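Local coordinates for amino acid ABC transporter, periplasmic amino acid-binding protein (Brucella ovis, PDB 4Z9N) that binds glutathione in the periplasm as the solute-binding component of an ABC transporter, probably delivering it for uptake, at residues V15-T27 and I56-N69. Sequence-based numbering, arbitrary orientation.
With GSH (glutathione), chain U.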
loop_
_atom_site.group_PDB
_atom_site.type_symbol
_atom_site.label_atom_id
_atom_site.label_comp_id
_atom_site.label_asym_id
_atom_site.label_seq_id
_atom_site.Cartn_x
_atom_site.Cartn_y
_atom_site.Cartn_z
ATOM N N VAL D 15 17.629 15.438 11.697
ATOM C CA VAL D 15 18.519 14.611 10.891
ATOM C C VAL D 15 19.512 15.490 10.109
ATOM O O VAL D 15 20.711 15.218 10.088
ATOM C CB VAL D 15 17.704 13.688 9.948
ATOM C CG1 VAL D 15 18.602 13.098 8.864
ATOM C CG2 VAL D 15 17.003 12.588 10.762
ATOM N N LYS D 16 19.023 16.553 9.478
ATOM C CA LYS D 16 19.919 17.427 8.733
ATOM C C LYS D 16 20.880 18.142 9.672
ATOM O O LYS D 16 22.052 18.305 9.353
ATOM C CB LYS D 16 19.146 18.446 7.900
ATOM C CG LYS D 16 18.241 17.813 6.870
ATOM C CD LYS D 16 17.242 18.799 6.307
ATOM C CE LYS D 16 17.893 19.693 5.282
ATOM N NZ LYS D 16 17.190 21.002 5.165
ATOM N N ALA D 17 20.379 18.549 10.832
ATOM C CA ALA D 17 21.210 19.222 11.828
ATOM C C ALA D 17 22.353 18.343 12.345
ATOM O O ALA D 17 23.466 18.827 12.516
ATOM C CB ALA D 17 20.355 19.697 12.985
ATOM N N LYS D 18 22.102 17.061 12.609
ATOM C CA LYS D 18 23.180 16.232 13.140
ATOM C C LYS D 18 24.064 15.736 11.992
ATOM O O LYS D 18 25.225 15.367 12.204
ATOM C CB LYS D 18 22.636 15.074 13.975
ATOM C CG LYS D 18 21.897 14.008 13.215
ATOM C CD LYS D 18 21.239 13.013 14.186
ATOM C CE LYS D 18 20.529 11.897 13.416
ATOM N NZ LYS D 18 19.788 10.959 14.308
ATOM N N GLY D 19 23.525 15.769 10.777
ATOM C CA GLY D 19 24.315 15.548 9.576
ATOM C C GLY D 19 24.393 14.118 9.073
ATOM O O GLY D 19 25.200 13.789 8.206
ATOM N N PHE D 20 23.543 13.263 9.621
ATOM C CA PHE D 20 23.475 11.876 9.189
ATOM C C PHE D 20 22.144 11.296 9.635
ATOM O O PHE D 20 21.441 11.894 10.454
ATOM C CB PHE D 20 24.636 11.063 9.772
ATOM C CG PHE D 20 24.619 10.987 11.268
ATOM C CD1 PHE D 20 23.936 9.971 11.917
ATOM C CD2 PHE D 20 25.288 11.928 12.030
ATOM C CE1 PHE D 20 23.910 9.901 13.293
ATOM C CE2 PHE D 20 25.270 11.859 13.418
ATOM C CZ PHE D 20 24.585 10.846 14.046
ATOM N N LEU D 21 21.829 10.115 9.121
ATOM C CA LEU D 21 20.610 9.399 9.467
ATOM C C LEU D 21 20.935 8.238 10.418
ATOM O O LEU D 21 21.860 7.471 10.163
ATOM C CB LEU D 21 19.946 8.899 8.180
ATOM C CG LEU D 21 18.708 8.001 8.245
ATOM C CD1 LEU D 21 17.498 8.766 8.752
ATOM C CD2 LEU D 21 18.414 7.410 6.870
ATOM N N GLN D 22 20.206 8.120 11.525
ATOM C CA GLN D 22 20.416 7.000 12.448
ATOM C C GLN D 22 19.369 5.919 12.172
ATOM O O GLN D 22 18.186 6.165 12.362
ATOM C CB GLN D 22 20.321 7.472 13.903
ATOM C CG GLN D 22 20.794 6.472 14.968
ATOM C CD GLN D 22 22.303 6.286 14.985
ATOM O OE1 GLN D 22 23.063 7.261 14.980
ATOM N NE2 GLN D 22 22.745 5.037 15.056
ATOM N N CYS D 23 19.797 4.730 11.744
ATOM C CA CYS D 23 18.851 3.669 11.346
ATOM C C CYS D 23 18.878 2.412 12.207
ATOM O O CYS D 23 19.953 1.883 12.524
ATOM C CB CYS D 23 19.127 3.250 9.906
ATOM S SG CYS D 23 18.925 4.569 8.714
ATOM N N GLY D 24 17.702 1.913 12.568
ATOM C CA GLY D 24 17.627 0.618 13.216
ATOM C C GLY D 24 17.623 -0.513 12.195
ATOM O O GLY D 24 16.748 -0.561 11.320
ATOM N N VAL D 25 18.589 -1.427 12.302
ATOM C CA VAL D 25 18.708 -2.539 11.357
ATOM C C VAL D 25 18.912 -3.859 12.091
ATOM O O VAL D 25 18.952 -3.898 13.321
ATOM C CB VAL D 25 19.848 -2.302 10.337
ATOM C CG1 VAL D 25 19.584 -1.045 9.510
ATOM C CG2 VAL D 25 21.194 -2.184 11.035
ATOM N N ASN D 26 19.039 -4.934 11.315
ATOM C CA ASN D 26 19.194 -6.278 11.853
ATOM C C ASN D 26 20.545 -6.430 12.563
ATOM O O ASN D 26 21.478 -5.666 12.299
ATOM C CB ASN D 26 19.061 -7.305 10.725
ATOM C CG ASN D 26 18.610 -8.654 11.227
ATOM O OD1 ASN D 26 19.401 -9.386 11.838
ATOM N ND2 ASN D 26 17.346 -9.013 10.953
ATOM N N THR D 27 20.660 -7.388 13.482
ATOM C CA THR D 27 21.981 -7.671 14.051
ATOM C C THR D 27 22.862 -8.384 13.021
ATOM O O THR D 27 24.091 -8.313 13.083
ATOM C CB THR D 27 21.899 -8.529 15.317
ATOM O OG1 THR D 27 21.297 -9.782 14.992
ATOM C CG2 THR D 27 21.069 -7.830 16.366
ATOM N N ILE D 56 18.316 12.840 1.335
ATOM C CA ILE D 56 18.466 13.978 2.226
ATOM C C ILE D 56 19.796 14.667 2.032
ATOM O O ILE D 56 19.855 15.895 1.945
ATOM C CB ILE D 56 18.306 13.549 3.697
ATOM C CG1 ILE D 56 16.911 12.963 3.932
ATOM C CG2 ILE D 56 18.576 14.717 4.643
ATOM C CD1 ILE D 56 16.747 12.328 5.313
ATOM N N PHE D 57 20.861 13.869 1.973
ATOM C CA PHE D 57 22.223 14.396 1.998
ATOM C C PHE D 57 22.948 14.275 0.662
ATOM O O PHE D 57 24.017 14.847 0.495
ATOM C CB PHE D 57 23.047 13.678 3.080
ATOM C CG PHE D 57 22.520 13.857 4.473
ATOM C CD1 PHE D 57 22.655 15.072 5.128
ATOM C CD2 PHE D 57 21.907 12.806 5.139
ATOM C CE1 PHE D 57 22.166 15.240 6.420
ATOM C CE2 PHE D 57 21.432 12.966 6.433
ATOM C CZ PHE D 57 21.556 14.182 7.073
ATOM N N GLY D 58 22.379 13.528 -0.282
ATOM C CA GLY D 58 23.062 13.262 -1.537
ATOM C C GLY D 58 24.306 12.404 -1.366
ATOM O O GLY D 58 25.235 12.449 -2.177
ATOM N N ASP D 59 24.317 11.617 -0.294
ATOM C CA ASP D 59 25.472 10.802 0.066
ATOM C C ASP D 59 24.954 9.587 0.833
ATOM O O ASP D 59 24.509 9.729 1.958
ATOM C CB ASP D 59 26.458 11.626 0.912
ATOM C CG ASP D 59 27.724 10.858 1.290
ATOM O OD1 ASP D 59 27.765 9.616 1.161
ATOM O OD2 ASP D 59 28.693 11.514 1.741
ATOM N N PRO D 60 25.022 8.394 0.224
ATOM C CA PRO D 60 24.487 7.172 0.852
ATOM C C PRO D 60 25.276 6.698 2.079
ATOM O O PRO D 60 24.854 5.727 2.723
ATOM C CB PRO D 60 24.576 6.127 -0.269
ATOM C CG PRO D 60 25.640 6.659 -1.211
ATOM C CD PRO D 60 25.558 8.150 -1.131
ATOM N N THR D 61 26.388 7.359 2.398
ATOM C CA THR D 61 27.195 6.954 3.544
ATOM C C THR D 61 26.963 7.858 4.752
ATOM O O THR D 61 27.585 7.678 5.790
ATOM C CB THR D 61 28.701 6.954 3.203
ATOM O OG1 THR D 61 29.134 8.296 2.960
ATOM C CG2 THR D 61 28.969 6.119 1.951
ATOM N N LYS D 62 26.074 8.834 4.611
ATOM C CA LYS D 62 25.720 9.730 5.713
ATOM C C LYS D 62 24.681 9.065 6.610
ATOM O O LYS D 62 23.573 9.574 6.807
ATOM C CB LYS D 62 25.194 11.066 5.172
ATOM C CG LYS D 62 26.243 11.937 4.466
ATOM C CD LYS D 62 27.252 12.479 5.448
ATOM C CE LYS D 62 28.262 13.419 4.777
ATOM N NZ LYS D 62 27.620 14.624 4.173
ATOM N N VAL D 63 25.051 7.912 7.148
ATOM C CA VAL D 63 24.133 7.093 7.919
ATOM C C VAL D 63 24.925 6.357 8.977
ATOM O O VAL D 63 26.088 6.002 8.742
ATOM C CB VAL D 63 23.370 6.116 7.008
ATOM C CG1 VAL D 63 24.352 5.282 6.198
ATOM C CG2 VAL D 63 22.440 5.217 7.824
ATOM N N LYS D 64 24.317 6.167 10.151
ATOM C CA LYS D 64 24.884 5.312 11.190
ATOM C C LYS D 64 23.885 4.210 11.516
ATOM O O LYS D 64 22.666 4.443 11.538
ATOM C CB LYS D 64 25.246 6.105 12.457
ATOM C CG LYS D 64 26.282 7.198 12.244
ATOM C CD LYS D 64 26.710 7.797 13.587
ATOM C CE LYS D 64 27.579 9.025 13.408
ATOM N NZ LYS D 64 28.139 9.479 14.708
ATOM N N PHE D 65 24.399 3.005 11.753
ATOM C CA PHE D 65 23.531 1.837 11.934
ATOM C C PHE D 65 23.483 1.335 13.368
ATOM O O PHE D 65 24.514 1.151 14.008
ATOM C CB PHE D 65 23.982 0.708 11.009
ATOM C CG PHE D 65 23.873 1.049 9.553
ATOM C CD1 PHE D 65 22.666 0.920 8.886
ATOM C CD2 PHE D 65 24.976 1.532 8.855
ATOM C CE1 PHE D 65 22.562 1.253 7.538
ATOM C CE2 PHE D 65 24.880 1.860 7.518
ATOM C CZ PHE D 65 23.670 1.720 6.856
ATOM N N THR D 66 22.265 1.105 13.854
ATOM C CA THR D 66 22.023 0.558 15.185
ATOM C C THR D 66 21.466 -0.861 15.057
ATOM O O THR D 66 20.289 -1.031 14.757
ATOM C CB THR D 66 21.031 1.447 15.970
ATOM O OG1 THR D 66 21.581 2.768 16.113
ATOM C CG2 THR D 66 20.707 0.859 17.367
ATOM N N PRO D 67 22.315 -1.885 15.262
ATOM C CA PRO D 67 21.800 -3.258 15.208
ATOM C C PRO D 67 20.838 -3.522 16.364
ATOM O O PRO D 67 21.128 -3.130 17.492
ATOM C CB PRO D 67 23.057 -4.119 15.324
ATOM C CG PRO D 67 24.036 -3.250 16.064
ATOM C CD PRO D 67 23.744 -1.832 15.617
ATOM N N LEU D 68 19.709 -4.161 16.055
ATOM C CA LEU D 68 18.625 -4.411 16.999
ATOM C C LEU D 68 18.059 -5.836 16.897
ATOM O O LEU D 68 17.680 -6.284 15.817
ATOM C CB LEU D 68 17.500 -3.378 16.793
ATOM C CG LEU D 68 17.862 -1.890 16.866
ATOM C CD1 LEU D 68 16.811 -0.972 16.256
ATOM C CD2 LEU D 68 18.058 -1.535 18.335
ATOM N N ASN D 69 17.986 -6.547 18.022
ATOM C CA ASN D 69 17.358 -7.866 17.988
ATOM C C ASN D 69 15.841 -7.692 17.996
ATOM O O ASN D 69 15.332 -6.566 18.096
ATOM C CB ASN D 69 17.855 -8.771 19.143
ATOM C CG ASN D 69 17.387 -8.329 20.520
ATOM O OD1 ASN D 69 16.264 -7.889 20.704
ATOM N ND2 ASN D 69 18.277 -8.461 21.513
HETATM N N1 GSH U . 8.998 -10.336 10.249
HETATM C CA1 GSH U . 8.890 -10.973 11.563
HETATM C C1 GSH U . 8.477 -9.913 12.582
HETATM O O11 GSH U . 8.183 -10.273 13.755
HETATM O O12 GSH U . 8.438 -8.691 12.266
HETATM C CB1 GSH U . 10.225 -11.583 12.020
HETATM C CG1 GSH U . 11.285 -10.467 12.093
HETATM C CD1 GSH U . 12.528 -11.015 12.786
HETATM O OE1 GSH U . 12.984 -10.499 13.759
HETATM N N2 GSH U . 13.156 -12.185 12.220
HETATM C CA2 GSH U . 14.324 -12.718 12.896
HETATM C C2 GSH U . 15.492 -11.722 12.910
HETATM O O2 GSH U . 15.579 -10.793 12.172
HETATM C CB2 GSH U . 14.696 -14.089 12.321
HETATM S SG2 GSH U . 15.365 -13.973 10.638
HETATM N N3 GSH U . 16.502 -11.928 13.926
HETATM C CA3 GSH U . 17.625 -11.035 14.012
HETATM C C3 GSH U . 17.741 -10.543 15.455
HETATM O O31 GSH U . 18.792 -9.944 15.805
HETATM O O32 GSH U . 16.793 -10.718 16.280
HETATM O O HOH W 1 25.586 3.940 15.729
#
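Lys-64 lies extended across the ring of Phe-20, its CE over the centre of one face, 3.6 Å from the ring centroid in a CH-pi contact; NZ sits off-centre in a cation-pi contact. Lys-18 CG lies near the rim of the opposite face. Beside Lys-64, Gln-22, bent at chi2 (72°), lays OE1 against Lys-64 CB and turns its NE2 to Thr-66 OG1 (2.8 Å), with the hydroxyl tilted 21° from the amide plane. On the other face of the sheet Val-25 CG1 meets the edge of the Phe-65 ring at CD1 (3.7 Å), and Cys-23 SG rests on Val-63 CG2; helix 44-57 covers this face through Cys-49 and Val-52. At the helix ends that precede the strands, Phe-57 pushes CZ between Val-15 CG1 (3.6 Å) and the Gly-19 to Phe-20 backbone, with Val-15 O at the ring edge, in plane. Parallel strands 21-25 and 63-67, joined through helix 44-57, make a beta-alpha-beta crossover of a periplasmic binding-protein lobe, Cys-23 N bonding Lys-64 O (2.9 Å) almost straight. Just past strand 21-25, Thr-27 OG1 gives a hydrogen bond to glutathione O31 (2.6 Å) and Asn-26 ND2 to its O2 (2.8 Å). Backbone bonds thus run the length of the pair, between a polar and cation-pi face and an apolar one, and bring polar groups to the peptide carbonyl and glycyl carboxylate.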